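PDB 3L23: sugar phosphate isomerase/epimerase from Parabacteroides distasonis, which binds a magnesium ion and is probably an isomerase or epimerase acting on sugars or sugar phosphates. Local coordinates for residues 14-20 with 43-49. Residues are numbered along the deposited sequence; the frame is centred on the assembly and turned at random.
Sequences EIGLQIY and YSKLELA. With EDO (1,2-ethanediol), chain F.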
loop_
_atom_site.group_PDB
_atom_site.type_symbol
_atom_site.label_atom_id
_atom_site.label_comp_id
_atom_site.label_asym_id
_atom_site.label_seq_id
_atom_site.Cartn_x
_atom_site.Cartn_y
_atom_site.Cartn_z
ATOM N N GLU A 14 -7.834 12.993 -11.816
ATOM C CA GLU A 14 -7.516 11.585 -11.726
ATOM C C GLU A 14 -7.363 11.235 -10.260
ATOM O O GLU A 14 -6.490 11.794 -9.593
ATOM C CB GLU A 14 -6.206 11.314 -12.408
ATOM C CG GLU A 14 -6.291 11.367 -13.894
ATOM C CD GLU A 14 -6.039 10.003 -14.467
ATOM O OE1 GLU A 14 -6.960 9.123 -14.389
ATOM O OE2 GLU A 14 -4.879 9.820 -14.954
ATOM N N ILE A 15 -8.174 10.303 -9.766
ATOM C CA ILE A 15 -8.162 9.909 -8.364
ATOM C C ILE A 15 -8.106 8.400 -8.226
ATOM O O ILE A 15 -8.877 7.691 -8.863
ATOM C CB ILE A 15 -9.426 10.467 -7.560
ATOM C CG1 ILE A 15 -9.641 11.969 -7.805
ATOM C CG2 ILE A 15 -9.298 10.214 -6.075
ATOM C CD1 ILE A 15 -10.933 12.550 -7.241
ATOM N N GLY A 16 -7.170 7.916 -7.413
ATOM C CA GLY A 16 -7.076 6.510 -7.143
ATOM C C GLY A 16 -7.788 6.092 -5.894
ATOM O O GLY A 16 -7.924 6.890 -4.943
ATOM N N LEU A 17 -8.194 4.814 -5.848
ATOM C CA LEU A 17 -8.828 4.203 -4.667
ATOM C C LEU A 17 -8.198 2.864 -4.306
ATOM O O LEU A 17 -8.083 1.969 -5.165
ATOM C CB LEU A 17 -10.324 3.941 -4.900
ATOM C CG LEU A 17 -11.225 3.452 -3.770
ATOM C CD1 LEU A 17 -11.228 4.385 -2.527
ATOM C CD2 LEU A 17 -12.680 3.191 -4.250
ATOM N N GLN A 18 -7.846 2.699 -3.032
ATOM C CA GLN A 18 -7.463 1.398 -2.515
ATOM C C GLN A 18 -8.787 0.723 -2.162
ATOM O O GLN A 18 -9.533 1.147 -1.255
ATOM C CB GLN A 18 -6.503 1.544 -1.333
ATOM C CG GLN A 18 -6.338 0.359 -0.413
ATOM C CD GLN A 18 -6.109 -0.965 -1.102
ATOM O OE1 GLN A 18 -7.003 -1.793 -1.127
ATOM N NE2 GLN A 18 -4.895 -1.185 -1.644
ATOM N N ILE A 19 -9.109 -0.329 -2.900
ATOM C CA ILE A 19 -10.443 -0.913 -2.782
ATOM C C ILE A 19 -10.786 -1.546 -1.425
ATOM O O ILE A 19 -11.976 -1.778 -1.131
ATOM C CB ILE A 19 -10.730 -1.945 -3.911
ATOM C CG1 ILE A 19 -9.862 -3.198 -3.790
ATOM C CG2 ILE A 19 -10.546 -1.281 -5.295
ATOM C CD1 ILE A 19 -10.154 -4.290 -4.908
ATOM N N TYR A 20 -9.787 -1.843 -0.604
ATOM C CA TYR A 20 -10.069 -2.348 0.742
ATOM C C TYR A 20 -10.928 -1.346 1.534
ATOM O O TYR A 20 -11.635 -1.718 2.432
ATOM C CB TYR A 20 -8.752 -2.572 1.485
ATOM C CG TYR A 20 -8.827 -3.361 2.765
ATOM C CD1 TYR A 20 -9.104 -4.711 2.754
ATOM C CD2 TYR A 20 -8.497 -2.777 3.967
ATOM C CE1 TYR A 20 -9.123 -5.445 3.936
ATOM C CE2 TYR A 20 -8.516 -3.488 5.144
ATOM C CZ TYR A 20 -8.818 -4.810 5.131
ATOM O OH TYR A 20 -8.811 -5.542 6.315
ATOM N N TYR A 43 -13.628 8.277 -9.108
ATOM C CA TYR A 43 -12.382 7.530 -9.123
ATOM C C TYR A 43 -12.079 6.978 -10.509
ATOM O O TYR A 43 -12.967 6.581 -11.214
ATOM C CB TYR A 43 -12.440 6.366 -8.117
ATOM C CG TYR A 43 -12.561 6.838 -6.702
ATOM C CD1 TYR A 43 -11.438 7.272 -5.998
ATOM C CD2 TYR A 43 -13.798 6.937 -6.065
ATOM C CE1 TYR A 43 -11.543 7.751 -4.713
ATOM C CE2 TYR A 43 -13.892 7.438 -4.735
ATOM C CZ TYR A 43 -12.742 7.809 -4.066
ATOM O OH TYR A 43 -12.768 8.309 -2.759
ATOM N N SER A 44 -10.796 6.897 -10.861
ATOM C CA SER A 44 -10.399 6.333 -12.150
ATOM C C SER A 44 -9.367 5.204 -12.113
ATOM O O SER A 44 -9.236 4.453 -13.086
ATOM C CB SER A 44 -9.845 7.480 -12.999
ATOM O OG SER A 44 -8.731 8.030 -12.304
ATOM N N LYS A 45 -8.644 5.118 -11.003
ATOM C CA LYS A 45 -7.534 4.221 -10.805
ATOM C C LYS A 45 -7.725 3.383 -9.538
ATOM O O LYS A 45 -8.139 3.893 -8.487
ATOM C CB LYS A 45 -6.226 5.044 -10.703
ATOM C CG LYS A 45 -5.865 5.729 -12.010
ATOM C CD LYS A 45 -4.953 6.941 -11.842
ATOM C CE LYS A 45 -3.541 6.568 -11.408
ATOM N NZ LYS A 45 -2.588 7.772 -11.475
ATOM N N LEU A 46 -7.418 2.098 -9.623
ATOM C CA LEU A 46 -7.597 1.172 -8.497
ATOM C C LEU A 46 -6.283 0.593 -8.015
ATOM O O LEU A 46 -5.419 0.317 -8.826
ATOM C CB LEU A 46 -8.469 0.016 -8.904
ATOM C CG LEU A 46 -9.885 0.372 -9.364
ATOM C CD1 LEU A 46 -10.609 -0.935 -9.754
ATOM C CD2 LEU A 46 -10.682 1.197 -8.329
ATOM N N GLU A 47 -6.150 0.463 -6.700
ATOM C CA GLU A 47 -5.157 -0.395 -6.100
ATOM C C GLU A 47 -5.943 -1.520 -5.449
ATOM O O GLU A 47 -6.872 -1.271 -4.637
ATOM C CB GLU A 47 -4.351 0.341 -5.074
ATOM C CG GLU A 47 -3.238 -0.528 -4.440
ATOM C CD GLU A 47 -2.422 0.325 -3.507
ATOM O OE1 GLU A 47 -2.983 0.728 -2.454
ATOM O OE2 GLU A 47 -1.247 0.620 -3.843
ATOM N N LEU A 48 -5.595 -2.754 -5.827
ATOM C CA LEU A 48 -6.289 -3.946 -5.353
ATOM C C LEU A 48 -5.904 -4.315 -3.914
ATOM O O LEU A 48 -4.866 -3.887 -3.398
ATOM C CB LEU A 48 -5.964 -5.131 -6.262
ATOM C CG LEU A 48 -6.150 -4.969 -7.760
ATOM C CD1 LEU A 48 -5.696 -6.254 -8.488
ATOM C CD2 LEU A 48 -7.618 -4.606 -8.083
ATOM N N ALA A 49 -6.786 -5.081 -3.286
ATOM C CA ALA A 49 -6.501 -5.805 -2.069
ATOM C C ALA A 49 -7.193 -7.109 -2.263
ATOM O O ALA A 49 -8.095 -7.223 -3.114
ATOM C CB ALA A 49 -7.062 -5.108 -0.858
HETATM C C1 EDO F . -4.193 9.205 -8.647
HETATM O O1 EDO F . -3.277 8.093 -8.725
HETATM C C2 EDO F . -3.555 10.458 -9.219
HETATM O O2 EDO F . -3.324 10.223 -10.598
HETATM O O HOH W 1 -2.607 8.546 -14.515
#
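Tyr-43, Leu-17 and Ile-19 lose the most surface where strand 16-18 runs parallel to strand 45-48, their axes 4.6 Å apart and 20° from parallel. Just before its strand, Tyr-43 swings its ring across to residues 14-20: Leu-17 CD1 lies over one face, Leu-17 CB makes an off-centre CH-pi contact 4.2 Å from the ring centroid, and Ile-15 CG2 touches Tyr-43 CE1 at 3.6 Å. Helix 285-298 covers this outer side, and Val-289 O accepts a hydrogen bond from Tyr-43 OH. Farther along, Ile-19 CG2 packs on Leu-46 CD2 (3.9 Å) and Ile-19 CD1 reaches Leu-48 CD2 (4.1 Å).

The backbone ladder zigzags as parallel strands require: Leu-17 N bonds Lys-45 O (2.8 Å), Glu-47 N bonds Leu-17 O (2.9 Å), and Ile-19 N bonds Glu-47 O (3.0 Å). On the face opposite Leu-17, Gln-18 NE2 donates to Glu-47 OE1 (2.8 Å) and Leu-48 O (3.2 Å). Glu-47 OE1 is also hydrogen-bonded to NE2 of the magnesium ligand His-242, so this polar face looks into the metal site. Helix 31-40 links the strands in a beta-alpha-beta crossover, and strand 272-274 flanks strand 16-18, closing a xylose isomerase-like TIM barrel.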